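Local structure of hypothetical protein HI1333 (Haemophilus influenzae, 1JO0) at residues K12-H17 and H44-V49; K48-G53 and I78-V83. The protein is of unknown cellular function but probably binds RNA, as a small single-domain member of the CRS1/YhbY (CRM) family. All blocks are in the same frame, centred on the assembly; numbering follows the deposited sequence. Where two conformers were deposited one is given.

Contact 1 (K12-H17 and H44-V49)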
loop_
_atom_site.group_PDB
_atom_site.type_symbol
_atom_site.label_atom_id
_atom_site.label_comp_id
_atom_site.label_asym_id
_atom_site.label_seq_id
_atom_site.Cartn_x
_atom_site.Cartn_y
_atom_site.Cartn_z
ATOM N N LYS A 12 -10.216 -1.212 -3.383
ATOM C CA LYS A 12 -10.431 0.194 -3.087
ATOM C C LYS A 12 -11.642 0.323 -2.175
ATOM O O LYS A 12 -11.643 1.024 -1.186
ATOM C CB LYS A 12 -10.665 0.922 -4.416
ATOM C CG LYS A 12 -11.009 2.380 -4.227
ATOM C CD LYS A 12 -11.120 3.129 -5.537
ATOM C CE LYS A 12 -11.780 4.502 -5.365
ATOM N NZ LYS A 12 -11.798 5.276 -6.648
ATOM N N GLY A 13 -12.715 -0.394 -2.494
ATOM C CA GLY A 13 -13.914 -0.307 -1.674
ATOM C C GLY A 13 -13.711 -0.832 -0.267
ATOM O O GLY A 13 -14.226 -0.288 0.724
ATOM N N LEU A 14 -12.964 -1.926 -0.141
ATOM C CA LEU A 14 -12.669 -2.500 1.163
ATOM C C LEU A 14 -11.775 -1.590 1.987
ATOM O O LEU A 14 -12.011 -1.436 3.185
ATOM C CB LEU A 14 -12.046 -3.874 0.944
ATOM C CG LEU A 14 -11.705 -4.675 2.180
ATOM C CD1 LEU A 14 -12.958 -4.835 3.015
ATOM C CD2 LEU A 14 -11.147 -6.043 1.788
ATOM N N ALA A 15 -10.801 -0.956 1.352
ATOM C CA ALA A 15 -9.850 -0.101 2.051
ATOM C C ALA A 15 -10.513 1.132 2.649
ATOM O O ALA A 15 -9.972 1.734 3.571
ATOM C CB ALA A 15 -8.688 0.323 1.153
ATOM N N HIS A 16 -11.690 1.522 2.135
ATOM C CA HIS A 16 -12.427 2.621 2.786
ATOM C C HIS A 16 -12.663 2.371 4.250
ATOM O O HIS A 16 -12.790 3.314 5.041
ATOM C CB HIS A 16 -13.741 2.736 1.983
ATOM C CG HIS A 16 -14.715 3.738 2.435
ATOM N ND1 HIS A 16 -14.521 5.067 2.131
ATOM C CD2 HIS A 16 -15.875 3.643 3.129
ATOM C CE1 HIS A 16 -15.525 5.751 2.635
ATOM N NE2 HIS A 16 -16.358 4.911 3.247
ATOM N N HIS A 17 -12.743 1.094 4.658
ATOM C CA HIS A 17 -13.030 0.771 6.060
ATOM C C HIS A 17 -11.782 0.556 6.910
ATOM O O HIS A 17 -11.928 0.163 8.064
ATOM C CB HIS A 17 -13.853 -0.509 6.075
ATOM C CG HIS A 17 -15.094 -0.361 5.248
ATOM N ND1 HIS A 17 -16.104 0.485 5.601
ATOM C CD2 HIS A 17 -15.447 -0.945 4.077
ATOM C CE1 HIS A 17 -17.057 0.405 4.663
ATOM N NE2 HIS A 17 -16.694 -0.457 3.727
ATOM N N HIS A 44 -1.560 -8.408 6.492
ATOM C CA HIS A 44 -2.860 -7.873 6.120
ATOM C C HIS A 44 -3.215 -7.993 4.635
ATOM O O HIS A 44 -4.419 -7.915 4.339
ATOM C CB HIS A 44 -2.946 -6.376 6.472
ATOM C CG HIS A 44 -2.766 -6.172 7.939
ATOM N ND1 HIS A 44 -3.715 -6.574 8.845
ATOM C CD2 HIS A 44 -1.766 -5.586 8.631
ATOM C CE1 HIS A 44 -3.311 -6.250 10.076
ATOM N NE2 HIS A 44 -2.133 -5.644 9.964
ATOM N N GLU A 45 -2.235 -8.109 3.768
ATOM C CA GLU A 45 -2.367 -8.160 2.298
ATOM C C GLU A 45 -2.752 -6.790 1.746
ATOM O O GLU A 45 -2.028 -6.260 0.879
ATOM C CB GLU A 45 -3.383 -9.227 1.841
ATOM C CG GLU A 45 -2.954 -10.636 2.175
ATOM C CD GLU A 45 -3.996 -11.616 1.638
ATOM O OE1 GLU A 45 -5.165 -11.509 2.037
ATOM O OE2 GLU A 45 -3.660 -12.483 0.800
ATOM N N LEU A 46 -3.846 -6.212 2.186
ATOM C CA LEU A 46 -4.359 -4.883 1.813
ATOM C C LEU A 46 -4.006 -3.903 2.905
ATOM O O LEU A 46 -4.398 -4.126 4.050
ATOM C CB LEU A 46 -5.859 -4.900 1.640
ATOM C CG LEU A 46 -6.534 -3.579 1.255
ATOM C CD1 LEU A 46 -6.042 -3.080 -0.097
ATOM C CD2 LEU A 46 -8.028 -3.752 1.272
ATOM N N ILE A 47 -3.262 -2.859 2.559
ATOM C CA ILE A 47 -2.796 -1.893 3.552
ATOM C C ILE A 47 -2.967 -0.452 3.049
ATOM O O ILE A 47 -2.936 -0.190 1.836
ATOM C CB ILE A 47 -1.319 -2.134 3.966
ATOM C CG1 ILE A 47 -0.329 -1.817 2.842
ATOM C CG2 ILE A 47 -1.161 -3.558 4.511
ATOM C CD1 ILE A 47 1.105 -1.838 3.330
ATOM N N LYS A 48 -3.040 0.426 4.028
ATOM C CA LYS A 48 -2.958 1.876 3.813
ATOM C C LYS A 48 -1.704 2.417 4.485
ATOM O O LYS A 48 -1.440 2.147 5.628
ATOM C CB LYS A 48 -4.148 2.543 4.441
ATOM C CG LYS A 48 -5.369 2.654 3.606
ATOM C CD LYS A 48 -6.394 3.559 4.343
ATOM C CE LYS A 48 -7.599 3.637 3.505
ATOM N NZ LYS A 48 -8.700 4.230 4.276
ATOM N N VAL A 49 -0.950 3.202 3.712
ATOM C CA VAL A 49 0.288 3.822 4.163
ATOM C C VAL A 49 0.055 5.328 4.070
ATOM O O VAL A 49 -0.346 5.856 3.023
ATOM C CB VAL A 49 1.497 3.428 3.285
ATOM C CG1 VAL A 49 2.761 4.142 3.728
ATOM C CG2 VAL A 49 1.677 1.924 3.297
#
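Leu46 reaches from the start of strand 46-51 to the last turn of helix 5-15, and one methyl, CD2, makes all of its close contacts there. Leu46 CD2 lies 3.9 Å from Leu14 CG in the conformer described here and 4.1 Å from Ala15 CB. The backbone N of Ala15 is just as near, 3.9 Å from Leu46 CD2, which places the methyl beside the helix backbone as well as its side chains. CG of Leu46 stands anti to the backbone N (chi1 180°), and the side chains of Leu14 and Leu46 cross obliquely. Ile93 covers both leucines, and Val83 packs on Ala15 and Leu46.

Two residues on, Lys48 leaves the same face of the strand with CG beside its own backbone N (chi1 -87°) and then runs fully extended to Ala15. Its NZ lies 2.9 Å from Ala15 O in a weak hydrogen bond. Lys48 CE is 3.0 Å from Ala15 O, so the CE-NZ bond passes side-on to it; a CE-NZ...O angle of about 80°, well short of tetrahedral, fits a weak bond. The stronger bond of NZ goes to Leu18 O, and a glycerol oxygen is a further partner. An ammonium group shared between two carbonyls where the helix gives way to a loop would probably be stabilised by the negative, C-terminal end of the helix dipole, supplementing the apolar grip of Leu46 with a polar one.

Contact 2 (K48-G53 and I78-V83); sequences KVKVAG and IGHILV
Val49 and Leu82 form a hydrogen-bonded antiparallel pair, with Val49 N to Leu82 O at 2.8 Å and Leu82 N to Val49 O at 2.9 Å. Val51 N adds a shorter one, 2.6 Å to His80 O, on the turn side. The short axes run at 155°, antiparallel with a twist, as expected of the two central strands of this sheet. The tight side is the face bearing Val49 and Leu82: CG2 of Val51 touches Leu82 CG at 3.7 Å in the conformers described, since both residues have a second one, and Ile62, Ile63 and Ile66 of helix 56-70 close over Val51 and Leu82.

On the other face the packing turns aliphatic and then polar. Lys48 CG lies 3.8 Å from Ile81 CG2, the two chains crossing at a slant, while Val83 lies alongside. Nearer the turn, where exposure rises, Lys50 sends its chain past the edge of the His80 ring. In the conformer described, Lys50 NZ is 2.7 Å from His80 NE2 and only 4° out of the ring plane; a bend at chi4 (110°) brings it there, and a glycerol oxygen also binds it. Ile81 CG1 lies over one ring face, offset toward the rim, whereas Ala52 CB is 4.2 Å from His80 CD2.

The type II' turn Ile78 to Ile81, with Gly79 at its second position, links strand 73-78 to strand 81-85 in a tight hairpin and presents His80 to Lys50. With Lys50 NZ donating to NE2, His80 is probably neutral, with its proton on ND1; Lys50 has a second conformer, so the bond may be only partly occupied.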
loop_
_atom_site.group_PDB
_atom_site.type_symbol
_atom_site.label_atom_id
_atom_site.label_comp_id
_atom_site.label_asym_id
_atom_site.label_seq_id
_atom_site.Cartn_x
_atom_site.Cartn_y
_atom_site.Cartn_z
ATOM N N LYS A 48 -3.040 0.426 4.028
ATOM C CA LYS A 48 -2.958 1.876 3.813
ATOM C C LYS A 48 -1.704 2.417 4.485
ATOM O O LYS A 48 -1.440 2.147 5.628
ATOM C CB LYS A 48 -4.148 2.543 4.441
ATOM C CG LYS A 48 -5.369 2.654 3.606
ATOM C CD LYS A 48 -6.394 3.559 4.343
ATOM C CE LYS A 48 -7.599 3.637 3.505
ATOM N NZ LYS A 48 -8.700 4.230 4.276
ATOM N N VAL A 49 -0.950 3.202 3.712
ATOM C CA VAL A 49 0.288 3.822 4.163
ATOM C C VAL A 49 0.055 5.328 4.070
ATOM O O VAL A 49 -0.346 5.856 3.023
ATOM C CB VAL A 49 1.497 3.428 3.285
ATOM C CG1 VAL A 49 2.761 4.142 3.728
ATOM C CG2 VAL A 49 1.677 1.924 3.297
ATOM N N LYS A 50 0.256 6.033 5.166
ATOM C CA LYS A 50 0.076 7.470 5.213
ATOM C C LYS A 50 1.385 8.153 4.847
ATOM O O LYS A 50 2.433 7.833 5.413
ATOM C CB LYS A 50 -0.414 7.954 6.587
ATOM C CG LYS A 50 -0.903 9.392 6.613
ATOM C CD LYS A 50 -1.602 9.692 7.944
ATOM C CE LYS A 50 -1.814 11.174 8.166
ATOM N NZ LYS A 50 -3.226 11.608 8.079
ATOM N N VAL A 51 1.310 9.089 3.898
ATOM C CA VAL A 51 2.443 9.818 3.393
ATOM C C VAL A 51 2.128 11.316 3.449
ATOM O O VAL A 51 1.964 12.010 2.462
ATOM C CB VAL A 51 2.856 9.381 1.977
ATOM C CG1 VAL A 51 4.206 9.971 1.607
ATOM C CG2 VAL A 51 2.865 7.859 1.897
ATOM N N ALA A 52 1.928 11.836 4.657
ATOM C CA ALA A 52 1.541 13.234 4.752
ATOM C C ALA A 52 2.726 14.166 4.502
ATOM O O ALA A 52 3.909 13.894 4.641
ATOM C CB ALA A 52 0.947 13.537 6.128
ATOM N N GLY A 53 2.307 15.358 4.138
ATOM C CA GLY A 53 3.237 16.427 3.931
ATOM C C GLY A 53 4.146 16.165 2.734
ATOM O O GLY A 53 5.271 16.687 2.704
ATOM N N ILE A 78 -4.663 8.727 -3.052
ATOM C CA ILE A 78 -5.566 9.860 -2.918
ATOM C C ILE A 78 -5.034 10.660 -1.749
ATOM O O ILE A 78 -4.929 10.150 -0.633
ATOM C CB ILE A 78 -7.026 9.446 -2.648
ATOM C CG1 ILE A 78 -7.111 8.581 -1.399
ATOM C CG2 ILE A 78 -7.601 8.812 -3.894
ATOM C CD1 ILE A 78 -8.374 7.835 -1.088
ATOM N N GLY A 79 -4.666 11.887 -2.096
ATOM C CA GLY A 79 -4.166 12.747 -1.047
ATOM C C GLY A 79 -2.921 12.103 -0.479
ATOM O O GLY A 79 -1.985 11.766 -1.184
ATOM N N HIS A 80 -2.964 11.938 0.843
ATOM C CA HIS A 80 -1.793 11.525 1.559
ATOM C C HIS A 80 -1.807 10.034 1.859
ATOM O O HIS A 80 -0.938 9.577 2.613
ATOM C CB HIS A 80 -1.661 12.356 2.854
ATOM C CG HIS A 80 -2.798 12.197 3.804
ATOM N ND1 HIS A 80 -4.123 12.282 3.423
ATOM C CD2 HIS A 80 -2.826 11.952 5.128
ATOM C CE1 HIS A 80 -4.914 12.105 4.474
ATOM N NE2 HIS A 80 -4.144 11.899 5.530
ATOM N N ILE A 81 -2.704 9.273 1.259
ATOM C CA ILE A 81 -2.847 7.860 1.562
ATOM C C ILE A 81 -2.513 7.058 0.308
ATOM O O ILE A 81 -3.007 7.316 -0.804
ATOM C CB ILE A 81 -4.280 7.492 1.989
ATOM C CG1 ILE A 81 -4.723 8.235 3.246
ATOM C CG2 ILE A 81 -4.494 5.997 2.128
ATOM C CD1 ILE A 81 -3.975 7.789 4.477
ATOM N N LEU A 82 -1.678 6.076 0.501
ATOM C CA LEU A 82 -1.378 5.059 -0.489
ATOM C C LEU A 82 -2.023 3.738 -0.090
ATOM O O LEU A 82 -1.715 3.231 0.979
ATOM C CB LEU A 82 0.115 4.778 -0.568
ATOM C CG LEU A 82 1.091 5.945 -0.760
ATOM C CD1 LEU A 82 2.501 5.390 -0.872
ATOM C CD2 LEU A 82 0.672 6.777 -1.946
ATOM N N VAL A 83 -2.843 3.171 -0.952
ATOM C CA VAL A 83 -3.447 1.876 -0.695
ATOM C C VAL A 83 -2.710 0.847 -1.557
ATOM O O VAL A 83 -2.576 1.050 -2.784
ATOM C CB VAL A 83 -4.937 1.888 -1.045
ATOM C CG1 VAL A 83 -5.531 0.521 -0.690
ATOM C CG2 VAL A 83 -5.709 3.022 -0.335
#

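In the fold
Contacts 1 and 2 meet on strand 46-51, their centres about 12 Å apart, and share Lys48 and Val49. Contact 1 is side-chain packing of helix 5-15 on one strand end, burying 217 Å²; contact 2 is backbone pairing with strand 81-85, burying 463 Å². Val83 joins them: its CG1 is 3.7 Å from Ala15 CB and equally far from Leu46 CD1. Ala15, Leu46, Val49, Leu82 and Val83 are buried, Lys48 partly exposed. Successive strand residues serve opposite layers, since Leu46 and Lys48 face helix 5-15, whereas Ile47 packs on helix 31-44 and Leu82, the partner of Val49, on helix 56-70. The partly exposed pair Lys50 and His80 lies at the turn end of contact 2.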